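Long-range contacts in plasmin and fibronectin-binding protein A (Streptococcus pneumoniae, PDB 4MR0), which acts as a fibronectin-dependent adhesin and invasin of the bacterial surface, binding human fibronectin, plasmin, plasminogen and serum albumin: residues Q354-Q359 with T421-D426; T385-K390 with K429-A434; A415-N420 with A451-E456; A447-K452 with N482-R487; L458-D463 with R487-L492. All coordinates share one frame; numbering follows the deposited sequence.

Overall arrangement
In the parallel beta-helix portion of the adhesin, contacts 2 to 5 join neighbouring coils, whereas contact 1 reaches past one intervening coil. Contacts 2 and 4 are strand ladders on different faces; their buried side chains meet inside the coil, where Ile433 of contact 2 packs on Ile448 and Val450 of contact 4. Contacts 1 and 3 lie farther out, in loops: contact 1 has a single direct hydrogen bond with apolar overlap and waters, contact 3 three direct bonds and a water. Contact 5 is intermediate: a loop runs into a strand beside 431-440, extending the ladder of contact 2. Contact 4, the most buried, shares Ala451 and Lys452 with contact 3 and Arg487 with contact 5.

Contact 1: Q354-Q359 with T421-D426; sequences QTLSTQ and TKDLLD
Leu356 lays its branched end over the side chain of Asp423, with CG of the leucine 3.6 Å from CB of the aspartate and the two side chains crossing obliquely. The contact joins two loops that project from the parallel beta-helix two coils apart: one leads into strand 364-372, the other into strand 431-440, and strand 387-396 lies between. Leu356 occupies the second position of a type I beta turn from Thr355 to Thr358. That turn is reinforced from within by an ST turn, in which Thr355 OG1 accepts from Ser357 N, and by Thr358 OG1, which accepts from Thr355 N. The buried Leu425 reaches between Leu356 and Gln354 with its two methyls: its CD2 lies 4.0 Å from Leu356 CD2, while its CD1 lies 4.0 Å from Gln354 CG. A water bridges the loops, accepting from Leu356 N at 2.9 Å and donating to Asp423 OD2 at 3.0 Å. Gln354 sits deeper. Its chain is extended beyond CG (chi2 172°), and Thr382 OG1 is hydrogen-bonded to OE1, which leaves the amide NH2 group to reach the facing loop. There Gln354 NE2 donates to Asp426 O at 3.2 Å in a nearly straight bond (168° at the hydrogen); the acceptor lies in the glutamine amide plane, but the donor stands well above the plane of the carbonyl.

Contact 2: T385-K390 with K429-A434; sequences TDVLIK and KQVVIA
Leu388 CD1 rests 3.6 Å from Val432 CG1, the two side chains lying side by side on one face of a parallel ladder in the beta-helix, while Ile389 and Ile433 do the same on the other face, with CD1 of Ile389 4.0 Å from CG1 of Ile433. Each residue lies level with its counterpart one coil on, and the strand axes run 6° apart. Backbone bonds hold this register: Val387 and Ile389 donate to Gln430 O and Val432 O, and their own carbonyls accept from Val432 N and Ala434 N. Inside the coil, Phe381, Val413 and Val450 of neighbouring strands pack on the buried side chains of this ladder. Before the strands, Asp386 and Gln430 form the corner where each chain bends from one face of the coil to the next. Both have positive phi, and Gln430 CB lies 3.7 Å from Asp386 CA, so the corners stack as the strands do. A further bond, Asp386 N to Lys429 O at 3.1 Å, ties them. The nearest atom of the Asp386 side chain is about 3 Å from a bound calcium ion. Lys429 turns its NZ away to a salt bridge with Asp426. At the start of the ladder, Thr385 CG2, anti to its backbone N, comes within 3.6 Å of Gln430 OE1.

Contact 3: A415-N420 with A451-E456; sequences AYSYKN and AKDSAE
Where two loops leave successive coils of the parallel beta-helix, after strands 410-415 and 445-451, Ser417 is gripped by Ala451 and Asp453 and Tyr416 packs beside them, continuing the strand pairing for a short way beyond the sheet. The last regular bond is Ala451 N to Ala415 O, 2.9 Å long. Beyond it side chains take over. Ser417 OG, set beside its own backbone N (chi1 -61°), donates to Ala451 O at 3.0 Å, in the carbonyl plane and on a lone pair. The same oxygen accepts from a water at 3.0 Å that also donates to Ala415 O, so two donors hold Ala451 O and the water ties the two carbonyls together. Ser417 N, poorly angled toward Ala451 O, is taken instead by the residue two further on: Asp453 OD1 receives it at 2.9 Å, 165° at the hydrogen. The second oxygen, OD2, forms a salt bridge with Arg449; with both oxygens engaged, the carboxylate's rotation is fixed. Tyr416 enters from beside this group, its ring plane turned 78° from the carboxylate, with OD1 of Asp453 near the ring plane at the edge. The aliphatic part of Lys452 borders the serine hydroxyl, while its ammonium is engaged by Tyr457 O. Tyr416 contributes most closely through its methylene, CB lying 3.5 Å from Asp453 OD1.

Contact 4: A447-K452 with N482-R487; sequences AIRVAK and NIELLR
A parallel strand ladder joins Ile448-Ala451 to Ile483-Leu486 on a face of the beta-helix, residue opposite residue, with the axes 4.7 Å apart and only 1° from parallel. Ile448 and Val450 donate to Asn482 O and Glu484 O, and their own carbonyls accept from Glu484 N and Leu486 N. On the face turned to the interior of the coil, Ile448 lies beside Ile483 and Val450 beside Leu485, the latter pair meeting as Val450 CB and Leu485 CD2 at 3.9 Å. These side chains also touch strands 431-440, 462-473 and 490-500, which complete the core. The opposite face carries Ala451 and Leu486, whose CB atoms are pressed to 3.4 Å, tighter than usual carbon contact, and beside them the charged pair Arg449 and Glu484. Both chains run extended and point the same way. Glu484 OE1 reaches Arg449 NE at 3.0 Å in a salt bridge whose hydrogen bond is weak, bent to 121° at the hydrogen. A water strengthens the link, accepting from Arg449 NH2 at 2.9 Å and donating to Glu484 OE2. Past the end of the strand, Arg487 NH1 donates to Lys452 O at 2.8 Å, in the carbonyl plane. Backbone bonding thus sets the stacking of the coils, while Glu484 OE1 is shared by Arg449 and Lys446, and Arg449 by Glu484 and Asp453, which would tend to offset these charges locally.

Contact 5: L458-D463 with R487-L492; sequences LGKVSD and RVSDNL
Asp463 and Asn491 hold CG anti to the carbonyl carbon and beside the backbone N (chi1 -64° and -68°), and similar second torsions then turn their flat ends nearly parallel, with the planes 19° apart. Asp463 OD1 lies 3.2 Å from Asn491 ND2 and 3.3 Å from Asn491 CB. Both residues have positive phi, at equivalent bends of successive beta-helix coils, where the loops enter strands 462-473 and 490-500. Two backbone bonds tie the chains: Ser489 N donates to Val461 O at 2.7 Å, and Asp463 N donates to Asp490 O at 2.9 Å. Val461 is level with Val488 but Ser462 with Asp490, so Ser489 is an extra residue on its side. Its CB and OG face Lys460, whose CB lies 3.6 Å from Ser489 OG. Before this point, a water accepts from Val461 N at 2.9 Å and donates to Arg487 O at 2.7 Å, spanning the stretch where the strands have not yet closed. Asp490 OD1 accepts from Asn491 N and also from Lys514 N, two backbone donors that would tend to ease the negative charge of this carboxylate.

Contact 1: Q354-Q359 with T421-D426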
# COMPACT_ATOMS: atom_id res chain seq x y z
N GLN A 354 0.72 -14.06 -3.74
CA GLN A 354 1.70 -14.91 -3.07
C GLN A 354 1.46 -16.35 -3.50
O GLN A 354 0.35 -16.72 -3.87
CB GLN A 354 1.58 -14.80 -1.53
CG GLN A 354 0.33 -15.44 -0.93
CD GLN A 354 0.37 -15.47 0.60
OE1 GLN A 354 -0.49 -14.90 1.27
NE2 GLN A 354 1.38 -16.15 1.15
N THR A 355 2.51 -17.16 -3.46
CA THR A 355 2.42 -18.58 -3.82
C THR A 355 3.39 -19.34 -2.92
O THR A 355 4.16 -18.74 -2.17
CB THR A 355 2.84 -18.84 -5.28
OG1 THR A 355 4.25 -18.65 -5.39
CG2 THR A 355 2.12 -17.91 -6.24
N LEU A 356 3.37 -20.67 -3.01
CA LEU A 356 4.28 -21.48 -2.21
C LEU A 356 5.72 -21.14 -2.56
O LEU A 356 6.64 -21.38 -1.77
CB LEU A 356 4.04 -22.97 -2.47
CG LEU A 356 2.73 -23.59 -1.98
CD1 LEU A 356 2.66 -25.04 -2.44
CD2 LEU A 356 2.66 -23.51 -0.45
N SER A 357 5.91 -20.57 -3.75
CA SER A 357 7.24 -20.23 -4.25
C SER A 357 7.73 -18.81 -3.97
O SER A 357 8.82 -18.45 -4.40
CB SER A 357 7.30 -20.48 -5.76
OG SER A 357 7.04 -21.84 -6.05
N THR A 358 6.94 -17.99 -3.28
CA THR A 358 7.37 -16.63 -2.97
C THR A 358 7.66 -16.50 -1.48
O THR A 358 6.95 -17.07 -0.65
CB THR A 358 6.30 -15.58 -3.33
OG1 THR A 358 5.12 -15.80 -2.53
CG2 THR A 358 5.94 -15.65 -4.81
N GLN A 359 8.72 -15.77 -1.14
CA GLN A 359 9.07 -15.56 0.25
C GLN A 359 8.38 -14.26 0.69
O GLN A 359 8.49 -13.23 0.02
CB GLN A 359 10.59 -15.44 0.41
CG GLN A 359 11.08 -15.39 1.87
CD GLN A 359 10.65 -16.60 2.69
OE1 GLN A 359 10.91 -17.75 2.32
NE2 GLN A 359 9.99 -16.34 3.82
N THR A 421 -7.21 -22.62 -2.21
CA THR A 421 -7.68 -23.73 -1.38
C THR A 421 -6.89 -25.02 -1.57
O THR A 421 -7.26 -26.06 -1.01
CB THR A 421 -9.16 -24.03 -1.66
OG1 THR A 421 -9.34 -24.30 -3.06
CG2 THR A 421 -10.02 -22.84 -1.27
N LYS A 422 -5.81 -24.96 -2.34
CA LYS A 422 -5.01 -26.15 -2.60
C LYS A 422 -3.70 -26.18 -1.83
O LYS A 422 -3.25 -27.25 -1.40
CB LYS A 422 -4.70 -26.26 -4.09
CG LYS A 422 -5.92 -26.34 -5.00
CD LYS A 422 -5.50 -26.29 -6.46
CE LYS A 422 -6.69 -26.42 -7.40
NZ LYS A 422 -6.25 -26.33 -8.82
N ASP A 423 -3.08 -25.02 -1.66
CA ASP A 423 -1.80 -24.94 -0.97
C ASP A 423 -1.86 -24.39 0.45
O ASP A 423 -2.73 -23.59 0.80
CB ASP A 423 -0.83 -24.08 -1.78
CG ASP A 423 -0.67 -24.56 -3.20
OD1 ASP A 423 -0.27 -25.73 -3.39
OD2 ASP A 423 -0.95 -23.78 -4.14
N LEU A 424 -0.91 -24.83 1.27
CA LEU A 424 -0.82 -24.37 2.65
C LEU A 424 0.11 -23.16 2.61
O LEU A 424 1.31 -23.27 2.86
CB LEU A 424 -0.21 -25.47 3.53
CG LEU A 424 -0.47 -25.38 5.04
CD1 LEU A 424 0.30 -26.49 5.74
CD2 LEU A 424 -0.06 -24.02 5.57
N LEU A 425 -0.45 -22.01 2.26
CA LEU A 425 0.32 -20.78 2.14
C LEU A 425 0.77 -20.18 3.46
O LEU A 425 0.16 -20.40 4.51
CB LEU A 425 -0.49 -19.73 1.38
CG LEU A 425 -0.85 -20.05 -0.07
CD1 LEU A 425 -1.67 -18.90 -0.64
CD2 LEU A 425 0.42 -20.27 -0.88
N ASP A 426 1.84 -19.39 3.38
CA ASP A 426 2.38 -18.71 4.54
C ASP A 426 1.59 -17.40 4.64
O ASP A 426 2.07 -16.35 4.23
CB ASP A 426 3.87 -18.41 4.32
CG ASP A 426 4.55 -17.87 5.57
OD1 ASP A 426 3.87 -17.66 6.59
OD2 ASP A 426 5.78 -17.65 5.51
O HOH W 1 3.43 -19.53 1.13
O HOH W 2 1.16 -21.65 -4.52

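Contact 2: T385-K390 with K429-A434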
# COMPACT_ATOMS: atom_id res chain seq x y z
N THR A 385 5.09 -10.75 6.63
CA THR A 385 5.46 -11.28 7.94
C THR A 385 6.17 -10.17 8.71
O THR A 385 7.08 -9.52 8.18
CB THR A 385 6.38 -12.50 7.82
OG1 THR A 385 5.75 -13.49 6.98
CG2 THR A 385 6.64 -13.11 9.20
N ASP A 386 5.75 -9.94 9.95
CA ASP A 386 6.33 -8.89 10.79
C ASP A 386 6.05 -7.53 10.17
O ASP A 386 6.91 -6.91 9.54
CB ASP A 386 7.84 -9.11 10.97
CG ASP A 386 8.47 -8.05 11.87
OD1 ASP A 386 7.73 -7.34 12.59
OD2 ASP A 386 9.72 -7.94 11.87
N VAL A 387 4.81 -7.08 10.35
CA VAL A 387 4.36 -5.80 9.82
C VAL A 387 3.97 -4.88 10.96
O VAL A 387 3.42 -5.33 11.97
CB VAL A 387 3.12 -5.99 8.93
CG1 VAL A 387 2.68 -4.66 8.36
CG2 VAL A 387 3.43 -6.99 7.82
N LEU A 388 4.26 -3.60 10.80
CA LEU A 388 3.90 -2.62 11.81
C LEU A 388 3.21 -1.45 11.12
O LEU A 388 3.82 -0.73 10.32
CB LEU A 388 5.14 -2.12 12.57
CG LEU A 388 4.87 -1.01 13.60
CD1 LEU A 388 3.86 -1.51 14.64
CD2 LEU A 388 6.18 -0.58 14.27
N ILE A 389 1.93 -1.28 11.42
CA ILE A 389 1.12 -0.19 10.88
C ILE A 389 0.82 0.65 12.11
O ILE A 389 -0.08 0.33 12.89
CB ILE A 389 -0.18 -0.74 10.28
CG1 ILE A 389 0.16 -1.74 9.17
CG2 ILE A 389 -1.02 0.40 9.74
CD1 ILE A 389 -0.94 -2.74 8.86
N LYS A 390 1.57 1.74 12.26
CA LYS A 390 1.45 2.57 13.45
C LYS A 390 1.40 4.08 13.28
O LYS A 390 2.13 4.66 12.45
CB LYS A 390 2.60 2.20 14.39
CG LYS A 390 2.71 3.02 15.65
CD LYS A 390 3.62 2.31 16.64
CE LYS A 390 4.73 3.21 17.15
NZ LYS A 390 5.64 3.62 16.04
N LYS A 429 1.38 -13.15 9.26
CA LYS A 429 1.72 -13.45 10.65
C LYS A 429 2.50 -12.28 11.24
O LYS A 429 3.21 -11.57 10.51
CB LYS A 429 2.56 -14.73 10.75
CG LYS A 429 1.84 -15.99 10.34
CD LYS A 429 2.78 -17.19 10.37
CE LYS A 429 2.14 -18.39 9.69
NZ LYS A 429 1.83 -18.07 8.27
N GLN A 430 2.38 -12.09 12.54
CA GLN A 430 3.09 -11.02 13.22
C GLN A 430 2.72 -9.66 12.63
O GLN A 430 3.56 -8.95 12.09
CB GLN A 430 4.61 -11.24 13.10
CG GLN A 430 5.08 -12.52 13.77
CD GLN A 430 6.52 -12.86 13.43
OE1 GLN A 430 6.79 -13.82 12.71
NE2 GLN A 430 7.46 -12.07 13.95
N VAL A 431 1.44 -9.32 12.73
CA VAL A 431 0.97 -8.05 12.23
C VAL A 431 0.53 -7.21 13.42
O VAL A 431 -0.28 -7.65 14.24
CB VAL A 431 -0.24 -8.21 11.27
CG1 VAL A 431 -0.74 -6.84 10.84
CG2 VAL A 431 0.17 -9.03 10.05
N VAL A 432 1.06 -6.00 13.50
CA VAL A 432 0.71 -5.09 14.58
C VAL A 432 0.07 -3.85 13.97
O VAL A 432 0.65 -3.19 13.10
CB VAL A 432 1.96 -4.68 15.41
CG1 VAL A 432 1.58 -3.65 16.48
CG2 VAL A 432 2.56 -5.91 16.06
N ILE A 433 -1.14 -3.55 14.42
CA ILE A 433 -1.90 -2.39 13.97
C ILE A 433 -2.11 -1.60 15.26
O ILE A 433 -2.97 -1.92 16.07
CB ILE A 433 -3.26 -2.84 13.39
CG1 ILE A 433 -3.00 -3.77 12.19
CG2 ILE A 433 -4.07 -1.64 12.95
CD1 ILE A 433 -4.24 -4.51 11.72
N ALA A 434 -1.32 -0.55 15.43
CA ALA A 434 -1.39 0.22 16.67
C ALA A 434 -1.39 1.73 16.55
O ALA A 434 -0.80 2.30 15.63
CB ALA A 434 -0.24 -0.19 17.57

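Contact 3: A415-N420 with A451-E456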
# COMPACT_ATOMS: atom_id res chain seq x y z
N ALA A 415 -5.73 -6.83 6.18
CA ALA A 415 -4.72 -7.88 6.06
C ALA A 415 -5.52 -9.14 5.80
O ALA A 415 -6.10 -9.72 6.72
CB ALA A 415 -3.94 -8.03 7.36
N TYR A 416 -5.56 -9.57 4.54
CA TYR A 416 -6.33 -10.73 4.15
C TYR A 416 -5.49 -11.90 3.66
O TYR A 416 -4.26 -11.83 3.63
CB TYR A 416 -7.34 -10.34 3.07
CG TYR A 416 -6.74 -10.13 1.70
CD1 TYR A 416 -5.94 -9.02 1.41
CD2 TYR A 416 -6.94 -11.07 0.68
CE1 TYR A 416 -5.36 -8.84 0.15
CE2 TYR A 416 -6.37 -10.91 -0.57
CZ TYR A 416 -5.58 -9.80 -0.84
OH TYR A 416 -5.04 -9.65 -2.09
N SER A 417 -6.16 -12.97 3.26
CA SER A 417 -5.49 -14.17 2.77
C SER A 417 -5.75 -14.39 1.29
O SER A 417 -6.89 -14.30 0.83
CB SER A 417 -5.96 -15.39 3.57
OG SER A 417 -5.65 -15.24 4.95
N TYR A 418 -4.69 -14.69 0.55
CA TYR A 418 -4.77 -14.93 -0.89
C TYR A 418 -5.72 -16.10 -1.17
O TYR A 418 -5.63 -17.14 -0.52
CB TYR A 418 -3.39 -15.26 -1.45
CG TYR A 418 -3.34 -15.33 -2.96
CD1 TYR A 418 -3.54 -14.18 -3.74
CD2 TYR A 418 -3.10 -16.54 -3.62
CE1 TYR A 418 -3.51 -14.24 -5.14
CE2 TYR A 418 -3.07 -16.61 -5.02
CZ TYR A 418 -3.27 -15.45 -5.77
OH TYR A 418 -3.26 -15.50 -7.15
N LYS A 419 -6.63 -15.93 -2.12
CA LYS A 419 -7.58 -16.98 -2.47
C LYS A 419 -6.87 -18.20 -3.06
O LYS A 419 -6.43 -18.17 -4.21
CB LYS A 419 -8.61 -16.45 -3.47
CG LYS A 419 -9.67 -17.47 -3.88
CD LYS A 419 -10.84 -16.80 -4.57
CE LYS A 419 -11.96 -17.79 -4.84
NZ LYS A 419 -13.20 -17.11 -5.31
N ASN A 420 -6.76 -19.25 -2.25
CA ASN A 420 -6.09 -20.49 -2.64
C ASN A 420 -6.52 -21.61 -1.69
O ASN A 420 -6.23 -21.56 -0.50
CB ASN A 420 -4.58 -20.31 -2.56
CG ASN A 420 -3.82 -21.56 -2.97
OD1 ASN A 420 -4.18 -22.67 -2.58
ND2 ASN A 420 -2.75 -21.38 -3.74
N ALA A 451 -8.04 -11.13 8.31
CA ALA A 451 -8.76 -12.37 8.13
C ALA A 451 -8.18 -13.45 7.25
O ALA A 451 -7.27 -13.21 6.45
CB ALA A 451 -10.16 -12.04 7.63
N LYS A 452 -8.70 -14.65 7.45
CA LYS A 452 -8.39 -15.79 6.60
C LYS A 452 -9.81 -15.93 6.08
O LYS A 452 -10.64 -16.64 6.65
CB LYS A 452 -7.97 -17.04 7.38
CG LYS A 452 -7.50 -18.12 6.42
CD LYS A 452 -6.98 -19.36 7.10
CE LYS A 452 -8.09 -20.16 7.75
NZ LYS A 452 -7.58 -21.50 8.15
N ASP A 453 -10.07 -15.18 5.01
CA ASP A 453 -11.38 -15.08 4.37
C ASP A 453 -12.21 -16.34 4.18
O ASP A 453 -13.43 -16.26 4.13
CB ASP A 453 -11.21 -14.35 3.03
CG ASP A 453 -10.24 -13.18 3.12
OD1 ASP A 453 -9.03 -13.43 3.26
OD2 ASP A 453 -10.69 -12.02 3.05
N SER A 454 -11.55 -17.49 4.10
CA SER A 454 -12.28 -18.74 3.92
C SER A 454 -11.76 -19.88 4.79
O SER A 454 -10.55 -20.04 4.97
CB SER A 454 -12.24 -19.17 2.45
OG SER A 454 -12.80 -20.47 2.28
N ALA A 455 -12.68 -20.67 5.32
CA ALA A 455 -12.33 -21.81 6.15
C ALA A 455 -11.60 -22.84 5.30
O ALA A 455 -10.93 -23.74 5.81
CB ALA A 455 -13.58 -22.43 6.75
N GLU A 456 -11.73 -22.70 3.98
CA GLU A 456 -11.09 -23.62 3.05
C GLU A 456 -9.60 -23.38 2.85
O GLU A 456 -8.89 -24.26 2.37
CB GLU A 456 -11.80 -23.58 1.68
CG GLU A 456 -13.18 -24.20 1.67
CD GLU A 456 -13.69 -24.48 0.26
OE1 GLU A 456 -13.97 -23.51 -0.47
OE2 GLU A 456 -13.78 -25.67 -0.11
O HOH W 3 -4.70 -11.92 7.29

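Contact 4: A447-K452 with N482-R487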
# COMPACT_ATOMS: atom_id res chain seq x y z
N ALA A 447 -13.08 0.02 9.36
CA ALA A 447 -11.79 0.58 9.76
C ALA A 447 -10.66 -0.45 9.65
O ALA A 447 -9.70 -0.27 8.92
CB ALA A 447 -11.86 1.11 11.18
N ILE A 448 -10.81 -1.54 10.39
CA ILE A 448 -9.80 -2.59 10.44
C ILE A 448 -10.34 -3.98 10.17
O ILE A 448 -11.39 -4.37 10.69
CB ILE A 448 -9.13 -2.62 11.83
CG1 ILE A 448 -8.50 -1.27 12.14
CG2 ILE A 448 -8.10 -3.73 11.89
CD1 ILE A 448 -8.02 -1.13 13.58
N ARG A 449 -9.58 -4.74 9.39
CA ARG A 449 -9.94 -6.10 9.05
C ARG A 449 -8.69 -6.98 8.93
O ARG A 449 -7.73 -6.60 8.27
CB ARG A 449 -10.71 -6.13 7.72
CG ARG A 449 -11.07 -7.51 7.23
CD ARG A 449 -11.93 -7.43 5.98
NE ARG A 449 -12.48 -8.73 5.61
CZ ARG A 449 -11.81 -9.67 4.95
NH1 ARG A 449 -10.56 -9.45 4.55
NH2 ARG A 449 -12.40 -10.82 4.68
N VAL A 450 -8.71 -8.13 9.60
CA VAL A 450 -7.61 -9.09 9.55
C VAL A 450 -8.32 -10.41 9.39
O VAL A 450 -9.13 -10.80 10.25
CB VAL A 450 -6.78 -9.12 10.85
CG1 VAL A 450 -5.74 -10.23 10.78
CG2 VAL A 450 -6.09 -7.78 11.06
N ALA A 451 -8.04 -11.13 8.31
CA ALA A 451 -8.76 -12.37 8.13
C ALA A 451 -8.18 -13.45 7.25
O ALA A 451 -7.27 -13.21 6.45
CB ALA A 451 -10.16 -12.04 7.63
N LYS A 452 -8.70 -14.65 7.45
CA LYS A 452 -8.39 -15.79 6.60
C LYS A 452 -9.81 -15.93 6.08
O LYS A 452 -10.64 -16.64 6.65
CB LYS A 452 -7.97 -17.04 7.38
CG LYS A 452 -7.50 -18.12 6.42
CD LYS A 452 -6.98 -19.36 7.10
CE LYS A 452 -8.09 -20.16 7.75
NZ LYS A 452 -7.58 -21.50 8.15
N ASN A 482 -16.74 -2.16 13.02
CA ASN A 482 -15.60 -1.24 12.94
C ASN A 482 -14.31 -2.05 12.87
O ASN A 482 -13.39 -1.70 12.13
CB ASN A 482 -15.57 -0.33 14.17
CG ASN A 482 -16.59 0.80 14.08
OD1 ASN A 482 -17.48 0.92 14.93
ND2 ASN A 482 -16.47 1.63 13.05
N ILE A 483 -14.26 -3.15 13.62
CA ILE A 483 -13.08 -4.01 13.64
C ILE A 483 -13.48 -5.47 13.50
O ILE A 483 -14.21 -6.01 14.33
CB ILE A 483 -12.30 -3.84 14.96
CG1 ILE A 483 -11.84 -2.39 15.12
CG2 ILE A 483 -11.10 -4.81 14.99
CD1 ILE A 483 -11.15 -2.10 16.43
N GLU A 484 -12.99 -6.11 12.43
CA GLU A 484 -13.29 -7.50 12.17
C GLU A 484 -12.04 -8.37 12.20
O GLU A 484 -11.04 -8.07 11.55
CB GLU A 484 -13.96 -7.67 10.80
CG GLU A 484 -13.86 -9.09 10.25
CD GLU A 484 -14.47 -9.25 8.87
OE1 GLU A 484 -14.24 -8.37 8.01
OE2 GLU A 484 -15.17 -10.26 8.65
N LEU A 485 -12.11 -9.45 12.97
CA LEU A 485 -11.02 -10.40 13.10
C LEU A 485 -11.63 -11.75 12.77
O LEU A 485 -12.42 -12.30 13.55
CB LEU A 485 -10.47 -10.36 14.52
CG LEU A 485 -9.85 -8.97 14.75
CD1 LEU A 485 -10.07 -8.50 16.16
CD2 LEU A 485 -8.37 -9.03 14.38
N LEU A 486 -11.26 -12.27 11.60
CA LEU A 486 -11.79 -13.52 11.11
C LEU A 486 -10.76 -14.64 10.95
O LEU A 486 -9.78 -14.50 10.22
CB LEU A 486 -12.50 -13.27 9.77
CG LEU A 486 -13.08 -14.47 9.02
CD1 LEU A 486 -14.20 -15.12 9.84
CD2 LEU A 486 -13.62 -13.99 7.67
N ARG A 487 -11.02 -15.74 11.65
CA ARG A 487 -10.18 -16.93 11.63
C ARG A 487 -8.70 -16.77 11.95
O ARG A 487 -7.85 -17.31 11.23
CB ARG A 487 -10.33 -17.66 10.29
CG ARG A 487 -11.75 -18.10 10.01
CD ARG A 487 -11.83 -19.11 8.89
NE ARG A 487 -13.22 -19.30 8.49
CZ ARG A 487 -13.89 -18.46 7.69
NH1 ARG A 487 -13.28 -17.40 7.20
NH2 ARG A 487 -15.16 -18.68 7.42
O HOH W 4 -15.00 -10.60 5.96

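Contact 5: L458-D463 with R487-L492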
# COMPACT_ATOMS: atom_id res chain seq x y z
N LEU A 458 -5.92 -23.46 3.66
CA LEU A 458 -5.12 -24.32 4.53
C LEU A 458 -4.08 -23.65 5.42
O LEU A 458 -3.74 -24.17 6.48
CB LEU A 458 -4.44 -25.40 3.68
CG LEU A 458 -5.31 -26.57 3.20
CD1 LEU A 458 -6.66 -26.07 2.68
CD2 LEU A 458 -4.57 -27.33 2.11
N GLY A 459 -3.56 -22.50 4.99
CA GLY A 459 -2.56 -21.81 5.78
C GLY A 459 -3.10 -21.27 7.09
O GLY A 459 -4.24 -21.57 7.47
N LYS A 460 -2.30 -20.48 7.79
CA LYS A 460 -2.71 -19.90 9.06
C LYS A 460 -2.31 -18.44 9.23
O LYS A 460 -1.24 -18.02 8.80
CB LYS A 460 -2.14 -20.72 10.22
CG LYS A 460 -2.63 -22.15 10.28
CD LYS A 460 -1.98 -22.90 11.44
CE LYS A 460 -2.39 -24.37 11.45
NZ LYS A 460 -1.74 -25.12 12.57
N VAL A 461 -3.20 -17.69 9.88
CA VAL A 461 -3.00 -16.27 10.19
C VAL A 461 -2.83 -16.25 11.70
O VAL A 461 -3.69 -16.75 12.43
CB VAL A 461 -4.24 -15.43 9.79
CG1 VAL A 461 -4.09 -14.00 10.31
CG2 VAL A 461 -4.41 -15.43 8.28
N SER A 462 -1.72 -15.70 12.18
CA SER A 462 -1.47 -15.68 13.62
C SER A 462 -0.61 -14.51 14.08
O SER A 462 -0.01 -13.81 13.26
CB SER A 462 -0.81 -16.99 14.05
OG SER A 462 0.37 -17.20 13.29
N ASP A 463 -0.56 -14.32 15.39
CA ASP A 463 0.22 -13.24 16.00
C ASP A 463 -0.26 -11.91 15.44
O ASP A 463 0.47 -11.19 14.76
CB ASP A 463 1.71 -13.45 15.72
CG ASP A 463 2.24 -14.71 16.36
OD1 ASP A 463 2.30 -14.77 17.61
OD2 ASP A 463 2.59 -15.66 15.62
N ARG A 487 -11.02 -15.74 11.65
CA ARG A 487 -10.18 -16.93 11.63
C ARG A 487 -8.70 -16.77 11.95
O ARG A 487 -7.85 -17.31 11.23
CB ARG A 487 -10.33 -17.66 10.29
CG ARG A 487 -11.75 -18.10 10.01
CD ARG A 487 -11.83 -19.11 8.89
NE ARG A 487 -13.22 -19.30 8.49
CZ ARG A 487 -13.89 -18.46 7.69
NH1 ARG A 487 -13.28 -17.40 7.20
NH2 ARG A 487 -15.16 -18.68 7.42
N VAL A 488 -8.40 -16.05 13.02
CA VAL A 488 -7.02 -15.89 13.45
C VAL A 488 -6.76 -17.17 14.25
O VAL A 488 -7.49 -17.50 15.19
CB VAL A 488 -6.85 -14.64 14.35
CG1 VAL A 488 -5.41 -14.54 14.84
CG2 VAL A 488 -7.22 -13.39 13.57
N SER A 489 -5.71 -17.90 13.86
CA SER A 489 -5.37 -19.18 14.47
C SER A 489 -4.72 -19.17 15.85
O SER A 489 -4.80 -20.16 16.57
CB SER A 489 -4.45 -19.96 13.53
OG SER A 489 -5.07 -20.20 12.29
N ASP A 490 -4.07 -18.07 16.21
CA ASP A 490 -3.41 -18.04 17.51
C ASP A 490 -2.82 -16.66 17.80
O ASP A 490 -2.55 -15.88 16.88
CB ASP A 490 -2.29 -19.09 17.52
CG ASP A 490 -1.82 -19.46 18.92
OD1 ASP A 490 -2.44 -19.01 19.91
OD2 ASP A 490 -0.83 -20.22 19.02
N ASN A 491 -2.64 -16.38 19.09
CA ASN A 491 -2.08 -15.13 19.55
C ASN A 491 -2.72 -13.87 18.98
O ASN A 491 -2.07 -13.07 18.30
CB ASN A 491 -0.57 -15.11 19.29
CG ASN A 491 0.17 -16.11 20.17
OD1 ASN A 491 0.03 -16.10 21.39
ND2 ASN A 491 0.96 -16.98 19.55
N LEU A 492 -4.01 -13.70 19.26
CA LEU A 492 -4.74 -12.52 18.83
C LEU A 492 -4.89 -11.60 20.04
O LEU A 492 -5.33 -12.04 21.10
CB LEU A 492 -6.13 -12.89 18.31
CG LEU A 492 -7.08 -11.71 18.06
CD1 LEU A 492 -6.57 -10.86 16.92
CD2 LEU A 492 -8.49 -12.22 17.75
O HOH W 5 -5.77 -18.78 10.47